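Local coordinates for putative oxidoreductase (Pseudomonas putida, PDB 3L6D), which probably acts as an NADP-dependent oxidoreductase, pairing a dinucleotide-binding domain with a C-terminal domain of the reductive aminase type, at the interface of chains A and B. Residues are numbered along the deposited sequence; one frame, centred on the assembly and turned at random. Chains: chain A/B, Putative oxidoreductase.

Contact 1: the interface of chains A and B. Residues chain A 186, 189-190, 193, 211, 215; chain B 178-179, 182.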
loop_
_atom_site.group_PDB
_atom_site.type_symbol
_atom_site.label_atom_id
_atom_site.label_comp_id
_atom_site.label_asym_id
_atom_site.label_seq_id
_atom_site.Cartn_x
_atom_site.Cartn_y
_atom_site.Cartn_z
ATOM N N ALA A 186 3.099 -5.512 1.146
ATOM C CA ALA A 186 2.222 -4.676 0.297
ATOM C C ALA A 186 2.674 -4.700 -1.182
ATOM O O ALA A 186 1.841 -4.833 -2.102
ATOM C CB ALA A 186 2.201 -3.258 0.809
ATOM N N THR A 189 1.607 -8.173 -2.617
ATOM C CA THR A 189 0.175 -8.164 -2.903
ATOM C C THR A 189 -0.082 -7.545 -4.275
ATOM O O THR A 189 -0.883 -8.066 -5.049
ATOM C CB THR A 189 -0.725 -7.445 -1.845
ATOM O OG1 THR A 189 -0.612 -6.024 -1.958
ATOM C CG2 THR A 189 -0.396 -7.901 -0.437
ATOM N N PHE A 190 0.624 -6.464 -4.574
ATOM C CA PHE A 190 0.535 -5.829 -5.898
ATOM C C PHE A 190 1.029 -6.778 -7.022
ATOM O O PHE A 190 0.334 -6.910 -8.009
ATOM C CB PHE A 190 1.274 -4.466 -5.927
ATOM C CG PHE A 190 1.126 -3.709 -7.245
ATOM C CD1 PHE A 190 -0.006 -2.944 -7.518
ATOM C CD2 PHE A 190 2.158 -3.749 -8.193
ATOM C CE1 PHE A 190 -0.141 -2.249 -8.758
ATOM C CE2 PHE A 190 2.029 -3.081 -9.406
ATOM C CZ PHE A 190 0.871 -2.310 -9.671
ATOM N N ALA A 193 -1.559 -9.504 -7.568
ATOM C CA ALA A 193 -2.777 -9.022 -8.238
ATOM C C ALA A 193 -2.535 -8.791 -9.736
ATOM O O ALA A 193 -3.364 -9.148 -10.576
ATOM C CB ALA A 193 -3.283 -7.708 -7.560
ATOM N N LEU A 211 -4.120 -0.469 -12.186
ATOM C CA LEU A 211 -4.345 -1.043 -10.860
ATOM C C LEU A 211 -3.782 -0.107 -9.802
ATOM O O LEU A 211 -4.455 0.183 -8.793
ATOM C CB LEU A 211 -3.705 -2.444 -10.743
ATOM C CG LEU A 211 -4.319 -3.459 -9.786
ATOM C CD1 LEU A 211 -5.708 -3.857 -10.254
ATOM C CD2 LEU A 211 -3.436 -4.706 -9.671
ATOM N N SER A 215 -6.317 2.231 -7.235
ATOM C CA SER A 215 -6.376 1.845 -5.833
ATOM C C SER A 215 -5.672 2.799 -4.863
ATOM O O SER A 215 -5.923 2.723 -3.668
ATOM C CB SER A 215 -5.838 0.420 -5.627
ATOM O OG SER A 215 -4.471 0.327 -6.015
ATOM N N VAL B 178 -9.203 -8.229 -9.273
ATOM C CA VAL B 178 -7.820 -8.146 -8.919
ATOM C C VAL B 178 -7.490 -6.794 -8.236
ATOM O O VAL B 178 -6.614 -6.743 -7.356
ATOM C CB VAL B 178 -6.899 -8.434 -10.183
ATOM C CG1 VAL B 178 -7.351 -9.749 -10.860
ATOM C CG2 VAL B 178 -6.943 -7.305 -11.183
ATOM N N LEU B 179 -8.184 -5.723 -8.622
ATOM C CA LEU B 179 -8.003 -4.428 -7.937
ATOM C C LEU B 179 -8.388 -4.555 -6.446
ATOM O O LEU B 179 -7.663 -4.070 -5.578
ATOM C CB LEU B 179 -8.845 -3.329 -8.575
ATOM C CG LEU B 179 -8.902 -2.001 -7.829
ATOM C CD1 LEU B 179 -7.643 -1.243 -8.125
ATOM C CD2 LEU B 179 -10.100 -1.193 -8.285
ATOM N N HIS B 182 -5.860 -6.679 -4.397
ATOM C CA HIS B 182 -4.696 -5.895 -3.988
ATOM C C HIS B 182 -5.011 -4.903 -2.880
ATOM O O HIS B 182 -4.256 -4.830 -1.874
ATOM C CB HIS B 182 -4.037 -5.173 -5.159
ATOM C CG HIS B 182 -3.105 -4.077 -4.736
ATOM N ND1 HIS B 182 -2.041 -4.293 -3.878
ATOM C CD2 HIS B 182 -3.104 -2.750 -5.012
ATOM C CE1 HIS B 182 -1.418 -3.146 -3.663
ATOM N NE2 HIS B 182 -2.031 -2.201 -4.351
HETATM O O HOH W 1 -2.205 0.656 -4.399
#
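The imidazole of B:His182 enters between helices 169-199 and 204-232 of chain A, where A:Thr189, A:Phe190 and A:Ser215 meet the ring and A:Ala193 packs at the root of the side chain. Polar contacts hold both ring nitrogens. ND1 lies 3.0 Å from the hydroxyl OG1 of A:Thr189 in a hydrogen bond that runs near the ring plane but is swung toward CE1; which partner donates is not settled. The same hydroxyl donates to the backbone carbonyl O of A:Ala186, OG1 to O 2.7 Å, and so serves two partners. With chi1 at 75°, OG1 sits between the backbone N and the carbonyl carbon of its own residue, a position from which it reaches both. At the other ring nitrogen, NE2 is 2.9 Å from water 1, which lies in the ring plane, and the water in turn bonds to OG of A:Ser215. That hydroxyl is fixed from behind by donating to the carbonyl O of A:Leu211, OG to O 2.8 Å.

The phenyl of A:Phe190 packs edge-to-face on the imidazole, planes 78° apart, with its CD1 over one imidazole face, offset toward the rim; this probably helps fix the ring's rotation. Apolar contacts flank the root of the side chain. The CB of A:Ala193 packs on CB of B:His182 at 3.6 Å. Further along, the methyl CD1 of A:Leu211 presses tightly on B:Leu179, 3.3 Å from its CA, and also touches CG2 of B:Val178, while CD1 of B:Leu179 rests on CB of A:Ser215. The site thus gives the two-chain assembly a polar link, direct and through water, set within apolar packing and repeated by the two-fold symmetry.

Contact 2: the interface of chains A and B. Residues chain A 190-191, 194, 208-209, 212; chain B 223-224, 226-227, 230.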
loop_
_atom_site.group_PDB
_atom_site.type_symbol
_atom_site.label_atom_id
_atom_site.label_comp_id
_atom_site.label_asym_id
_atom_site.label_seq_id
_atom_site.Cartn_x
_atom_site.Cartn_y
_atom_site.Cartn_z
ATOM N N PHE A 190 0.624 -6.464 -4.574
ATOM C CA PHE A 190 0.535 -5.829 -5.898
ATOM C C PHE A 190 1.029 -6.778 -7.022
ATOM O O PHE A 190 0.334 -6.910 -8.009
ATOM C CB PHE A 190 1.274 -4.466 -5.927
ATOM C CG PHE A 190 1.126 -3.709 -7.245
ATOM C CD1 PHE A 190 -0.006 -2.944 -7.518
ATOM C CD2 PHE A 190 2.158 -3.749 -8.193
ATOM C CE1 PHE A 190 -0.141 -2.249 -8.758
ATOM C CE2 PHE A 190 2.029 -3.081 -9.406
ATOM C CZ PHE A 190 0.871 -2.310 -9.671
ATOM N N PHE A 191 2.186 -7.456 -6.858
ATOM C CA PHE A 191 2.671 -8.387 -7.890
ATOM C C PHE A 191 1.704 -9.535 -8.083
ATOM O O PHE A 191 1.489 -9.982 -9.215
ATOM C CB PHE A 191 4.091 -8.938 -7.584
ATOM C CG PHE A 191 5.103 -7.855 -7.292
ATOM C CD1 PHE A 191 5.106 -6.679 -8.009
ATOM C CD2 PHE A 191 6.062 -8.031 -6.299
ATOM C CE1 PHE A 191 6.039 -5.658 -7.729
ATOM C CE2 PHE A 191 6.991 -7.029 -6.013
ATOM C CZ PHE A 191 6.987 -5.857 -6.738
ATOM N N VAL A 194 -1.403 -8.197 -10.079
ATOM C CA VAL A 194 -1.065 -7.997 -11.481
ATOM C C VAL A 194 -0.915 -9.352 -12.201
ATOM O O VAL A 194 -1.420 -9.531 -13.325
ATOM C CB VAL A 194 0.201 -7.139 -11.621
ATOM C CG1 VAL A 194 0.730 -7.166 -13.055
ATOM C CG2 VAL A 194 -0.107 -5.706 -11.152
ATOM N N ALA A 208 -1.088 -2.935 -14.815
ATOM C CA ALA A 208 -0.318 -2.583 -13.621
ATOM C C ALA A 208 -0.519 -1.090 -13.295
ATOM O O ALA A 208 -0.815 -0.710 -12.130
ATOM C CB ALA A 208 1.143 -2.898 -13.819
ATOM N N ARG A 209 -0.402 -0.263 -14.324
ATOM C CA ARG A 209 -0.606 1.188 -14.102
ATOM C C ARG A 209 -2.017 1.507 -13.637
ATOM O O ARG A 209 -2.202 2.203 -12.636
ATOM C CB ARG A 209 -0.232 2.045 -15.317
ATOM C CG ARG A 209 -0.250 3.559 -14.939
ATOM C CD ARG A 209 0.470 4.472 -15.929
ATOM N NE ARG A 209 1.936 4.363 -15.970
ATOM C CZ ARG A 209 2.789 4.717 -15.004
ATOM N NH1 ARG A 209 2.386 5.148 -13.802
ATOM N NH2 ARG A 209 4.086 4.566 -15.229
ATOM N N LEU A 212 -2.560 0.381 -10.013
ATOM C CA LEU A 212 -1.942 1.321 -9.038
ATOM C C LEU A 212 -2.764 2.581 -8.897
ATOM O O LEU A 212 -3.097 2.990 -7.775
ATOM C CB LEU A 212 -0.503 1.721 -9.442
ATOM C CG LEU A 212 0.322 2.552 -8.440
ATOM C CD1 LEU A 212 0.376 1.798 -7.082
ATOM C CD2 LEU A 212 1.748 2.821 -8.912
ATOM N N LEU B 223 6.128 0.712 -5.791
ATOM C CA LEU B 223 5.061 0.320 -6.725
ATOM C C LEU B 223 5.145 1.068 -8.058
ATOM O O LEU B 223 4.968 0.478 -9.120
ATOM C CB LEU B 223 3.675 0.508 -6.102
ATOM C CG LEU B 223 3.348 -0.316 -4.845
ATOM C CD1 LEU B 223 1.919 -0.032 -4.350
ATOM C CD2 LEU B 223 3.475 -1.755 -5.175
ATOM N N GLU B 224 5.434 2.362 -7.989
ATOM C CA GLU B 224 5.586 3.176 -9.183
ATOM C C GLU B 224 6.757 2.641 -10.045
ATOM O O GLU B 224 6.653 2.497 -11.265
ATOM C CB GLU B 224 5.784 4.644 -8.769
ATOM C CG GLU B 224 5.760 5.651 -9.921
ATOM C CD GLU B 224 4.408 5.710 -10.669
ATOM O OE1 GLU B 224 3.345 5.790 -9.996
ATOM O OE2 GLU B 224 4.437 5.722 -11.921
ATOM N N ALA B 226 7.985 -0.468 -9.949
ATOM C CA ALA B 226 7.577 -1.781 -10.460
ATOM C C ALA B 226 6.675 -1.645 -11.722
ATOM O O ALA B 226 6.863 -2.375 -12.714
ATOM C CB ALA B 226 6.895 -2.576 -9.366
ATOM N N VAL B 227 5.748 -0.682 -11.698
ATOM C CA VAL B 227 4.898 -0.383 -12.865
ATOM C C VAL B 227 5.761 0.027 -14.086
ATOM O O VAL B 227 5.546 -0.455 -15.201
ATOM C CB VAL B 227 3.826 0.717 -12.562
ATOM C CG1 VAL B 227 3.163 1.197 -13.854
ATOM C CG2 VAL B 227 2.745 0.200 -11.565
ATOM N N LEU B 230 7.373 -3.065 -15.361
ATOM C CA LEU B 230 6.411 -3.949 -16.011
ATOM C C LEU B 230 6.018 -3.436 -17.404
ATOM O O LEU B 230 5.855 -4.236 -18.356
ATOM C CB LEU B 230 5.178 -4.143 -15.131
ATOM C CG LEU B 230 5.337 -4.920 -13.835
ATOM C CD1 LEU B 230 4.069 -4.783 -12.958
ATOM C CD2 LEU B 230 5.689 -6.409 -14.116
#
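Atom NH1 of the A:Arg209 guanidinium donates to the carboxylate OE2 of B:Glu224 at 2.8 Å, a salt bridge that is nearly straight, 173° at the hydrogen. OE2 is met on its syn side, and the guanidinium and carboxylate planes are only 20° apart. B:Glu224 is poorly ordered, however, so the detail of this pair deserves caution. The A:Arg209 chain bends at chi3, -70°, and its guanidinium lies flat over CG1 of B:Val227, which sits beneath the centre of the group, 3.7 Å from CZ.

The other branch of B:Val227 turns inward: CG2 meets CZ at the far tip of the A:Phe190 ring, the two side chains crossing at about a right angle, and also approaches CD2 of A:Leu212. Toward the root of that phenyl, CD2 of B:Leu223 rests 3.6 Å from CB of A:Phe190, while its sister methyl CD1 touches CD1 of A:Leu212 at 3.6 Å. One leucine therefore divides its two branches between two chain A residues. At the margin, the ring of A:Phe191 presents its edge, through CE1, to the CB of B:Ala226, 3.6 Å away in the ring plane. CD1 of B:Leu230 packs on CB of A:Ala208 at 3.6 Å.

In the fold, helix 204-232 of chain B lies against helices 169-199 and 204-232 of chain A, within the helical part of the subunit.

The C-alpha centres of contact 1 and contact 2 lie about 8 Å apart, so the two are neighbouring patches of one continuous two-fold interface. A:Phe190 belongs to both, meeting helix 169-199 of chain B in contact 1 and helix 204-232 of chain B in contact 2. Chain A contributes the same two helices, 169-199 and 204-232, to each. Each patch has a symmetry twin with the chains exchanged. Because each of these chain B helices packs against both of the chain A helices, the subunits may be intertwined here, although the structure alone does not show the oligomeric state in solution.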